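Local coordinates for protein SAG family member (Sag19) (Eimeria tenella, PDB 6ZZB) that is a major surface antigen of the parasite and belongs to the SAG family, probably related to the CAP proteins, its precise molecular function being unknown, at residues T81-A86 against F207-D212. Sequence-based numbering, arbitrary orientation.
Sequences TESLKA and FCYFID
S83 of helix 77-86 and Y209 of strand 203-211 share the direct polar link of this contact, a hydrogen bond of 2.7 Å between S83 OG and Y209 OH in which either hydroxyl could be the donor. The serine oxygen lies at the edge of the phenol ring and in its plane. With CG of Y209 trans to its own amide nitrogen (chi1 -173°), the ring reaches from the strand to the helix. S83 OG also meets a water at 2.7 Å; D212, which follows a cis peptide bond after I211, accepts a bond from that water at OD1, 2.7 Å away. D212 OD2 in turn pairs with K189 in a salt bridge.

Apolar packing flanks these bonds. L84 CD2 rests obliquely on Y209 CE1 at 3.4 Å, the two side chains sliding past each other in opposite directions, while L84 also touches P95 and I100. The methylene of the same serine, S83 CB, lies 4.1 Å from I211 CG1, a looser contact.

The axes of helix segment 81-86 and strand segment 207-211 cross at 73° and approach to 9.4 Å. In a chain running from Y209 OH through S83 OG and the water to D212 OD1, the hydroxyl of the buried Y209 finds a polar partner where helix meets sheet, and two partners, Y209 OH and the water, grip S83 OG and probably restrict its rotation.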
loop_
_atom_site.group_PDB
_atom_site.type_symbol
_atom_site.label_atom_id
_atom_site.label_comp_id
_atom_site.label_asym_id
_atom_site.label_seq_id
_atom_site.Cartn_x
_atom_site.Cartn_y
_atom_site.Cartn_z
ATOM N N THR A 81 -1.068 10.871 10.347
ATOM C CA THR A 81 -1.550 12.231 10.024
ATOM C C THR A 81 -0.366 13.175 9.848
ATOM O O THR A 81 -0.314 13.978 8.928
ATOM C CB THR A 81 -2.497 12.729 11.106
ATOM O OG1 THR A 81 -3.646 11.869 11.152
ATOM C CG2 THR A 81 -2.879 14.175 10.869
ATOM N N GLU A 82 0.615 13.096 10.749
ATOM C CA GLU A 82 1.757 14.033 10.685
ATOM C C GLU A 82 2.678 13.733 9.492
ATOM O O GLU A 82 3.177 14.657 8.834
ATOM C CB GLU A 82 2.508 13.915 12.019
ATOM C CG GLU A 82 3.358 15.100 12.336
ATOM C CD GLU A 82 2.556 16.396 12.481
ATOM O OE1 GLU A 82 2.999 17.334 11.979
ATOM O OE2 GLU A 82 1.439 16.400 13.052
ATOM N N SER A 83 2.895 12.451 9.197
ATOM C CA SER A 83 3.683 12.050 8.007
ATOM C C SER A 83 3.026 12.604 6.735
ATOM O O SER A 83 3.703 13.184 5.888
ATOM C CB SER A 83 3.813 10.567 7.967
ATOM O OG SER A 83 4.481 10.148 6.794
ATOM N N LEU A 84 1.700 12.453 6.646
ATOM C CA LEU A 84 0.962 12.980 5.474
ATOM C C LEU A 84 1.041 14.505 5.422
ATOM O O LEU A 84 1.230 15.052 4.344
ATOM C CB LEU A 84 -0.468 12.463 5.563
ATOM C CG LEU A 84 -0.610 10.992 5.146
ATOM C CD1 LEU A 84 -1.971 10.472 5.542
ATOM C CD2 LEU A 84 -0.387 10.814 3.641
ATOM N N LYS A 85 0.921 15.152 6.579
ATOM C CA LYS A 85 0.992 16.634 6.633
ATOM C C LYS A 85 2.337 17.113 6.083
ATOM O O LYS A 85 2.384 18.119 5.347
ATOM C CB LYS A 85 0.773 17.100 8.067
ATOM C CG LYS A 85 0.818 18.612 8.233
ATOM C CD LYS A 85 0.617 19.022 9.668
ATOM C CE LYS A 85 0.834 20.514 9.863
ATOM N NZ LYS A 85 -0.175 21.310 9.131
ATOM N N ALA A 86 3.410 16.379 6.349
ATOM C CA ALA A 86 4.775 16.721 5.878
ATOM C C ALA A 86 4.882 16.665 4.354
ATOM O O ALA A 86 5.753 17.356 3.794
ATOM C CB ALA A 86 5.778 15.816 6.525
ATOM N N PHE A 207 -5.692 -0.433 2.486
ATOM C CA PHE A 207 -4.647 0.594 2.352
ATOM C C PHE A 207 -3.685 0.443 3.503
ATOM O O PHE A 207 -4.130 0.425 4.657
ATOM C CB PHE A 207 -5.251 1.988 2.350
ATOM C CG PHE A 207 -4.235 3.082 2.207
ATOM C CD1 PHE A 207 -3.624 3.265 0.980
ATOM C CD2 PHE A 207 -3.887 3.916 3.260
ATOM C CE1 PHE A 207 -2.671 4.264 0.820
ATOM C CE2 PHE A 207 -2.902 4.878 3.089
ATOM C CZ PHE A 207 -2.324 5.052 1.874
ATOM N N CYS A 208 -2.399 0.397 3.214
ATOM C CA CYS A 208 -1.352 0.443 4.252
ATOM C C CYS A 208 -0.463 1.647 3.996
ATOM O O CYS A 208 0.127 1.767 2.909
ATOM C CB CYS A 208 -0.514 -0.815 4.260
ATOM S SG CYS A 208 -1.364 -2.358 4.639
ATOM N N TYR A 209 -0.335 2.501 5.001
ATOM C CA TYR A 209 0.516 3.690 4.953
ATOM C C TYR A 209 1.831 3.379 5.647
ATOM O O TYR A 209 1.816 2.961 6.816
ATOM C CB TYR A 209 -0.149 4.894 5.630
ATOM C CG TYR A 209 0.657 6.142 5.424
ATOM C CD1 TYR A 209 0.590 6.798 4.218
ATOM C CD2 TYR A 209 1.526 6.648 6.369
ATOM C CE1 TYR A 209 1.371 7.892 3.937
ATOM C CE2 TYR A 209 2.278 7.771 6.126
ATOM C CZ TYR A 209 2.185 8.418 4.911
ATOM O OH TYR A 209 2.905 9.540 4.644
ATOM N N PHE A 210 2.930 3.584 4.937
ATOM C CA PHE A 210 4.290 3.365 5.450
ATOM C C PHE A 210 4.924 4.710 5.787
ATOM O O PHE A 210 4.862 5.640 5.002
ATOM C CB PHE A 210 5.128 2.632 4.408
ATOM C CG PHE A 210 4.614 1.252 4.091
ATOM C CD1 PHE A 210 3.542 1.065 3.215
ATOM C CD2 PHE A 210 5.178 0.121 4.661
ATOM C CE1 PHE A 210 3.052 -0.192 2.938
ATOM C CE2 PHE A 210 4.697 -1.146 4.363
ATOM C CZ PHE A 210 3.635 -1.310 3.504
ATOM N N ILE A 211 5.549 4.774 6.970
ATOM C CA ILE A 211 6.368 5.926 7.402
ATOM C C ILE A 211 7.806 5.447 7.314
ATOM O O ILE A 211 8.128 4.464 7.983
ATOM C CB ILE A 211 5.980 6.373 8.818
ATOM C CG1 ILE A 211 4.488 6.674 8.933
ATOM C CG2 ILE A 211 6.856 7.552 9.258
ATOM C CD1 ILE A 211 4.077 7.148 10.312
ATOM N N ASP A 212 8.653 6.084 6.482
ATOM C CA ASP A 212 8.403 7.220 5.620
ATOM C C ASP A 212 7.948 6.734 4.257
ATOM O O ASP A 212 8.382 5.676 3.826
ATOM C CB ASP A 212 9.695 8.021 5.422
ATOM C CG ASP A 212 10.148 8.689 6.700
ATOM O OD1 ASP A 212 9.305 9.308 7.363
ATOM O OD2 ASP A 212 11.357 8.601 6.979
HETATM O O HOH W 1 7.073 10.726 6.888
#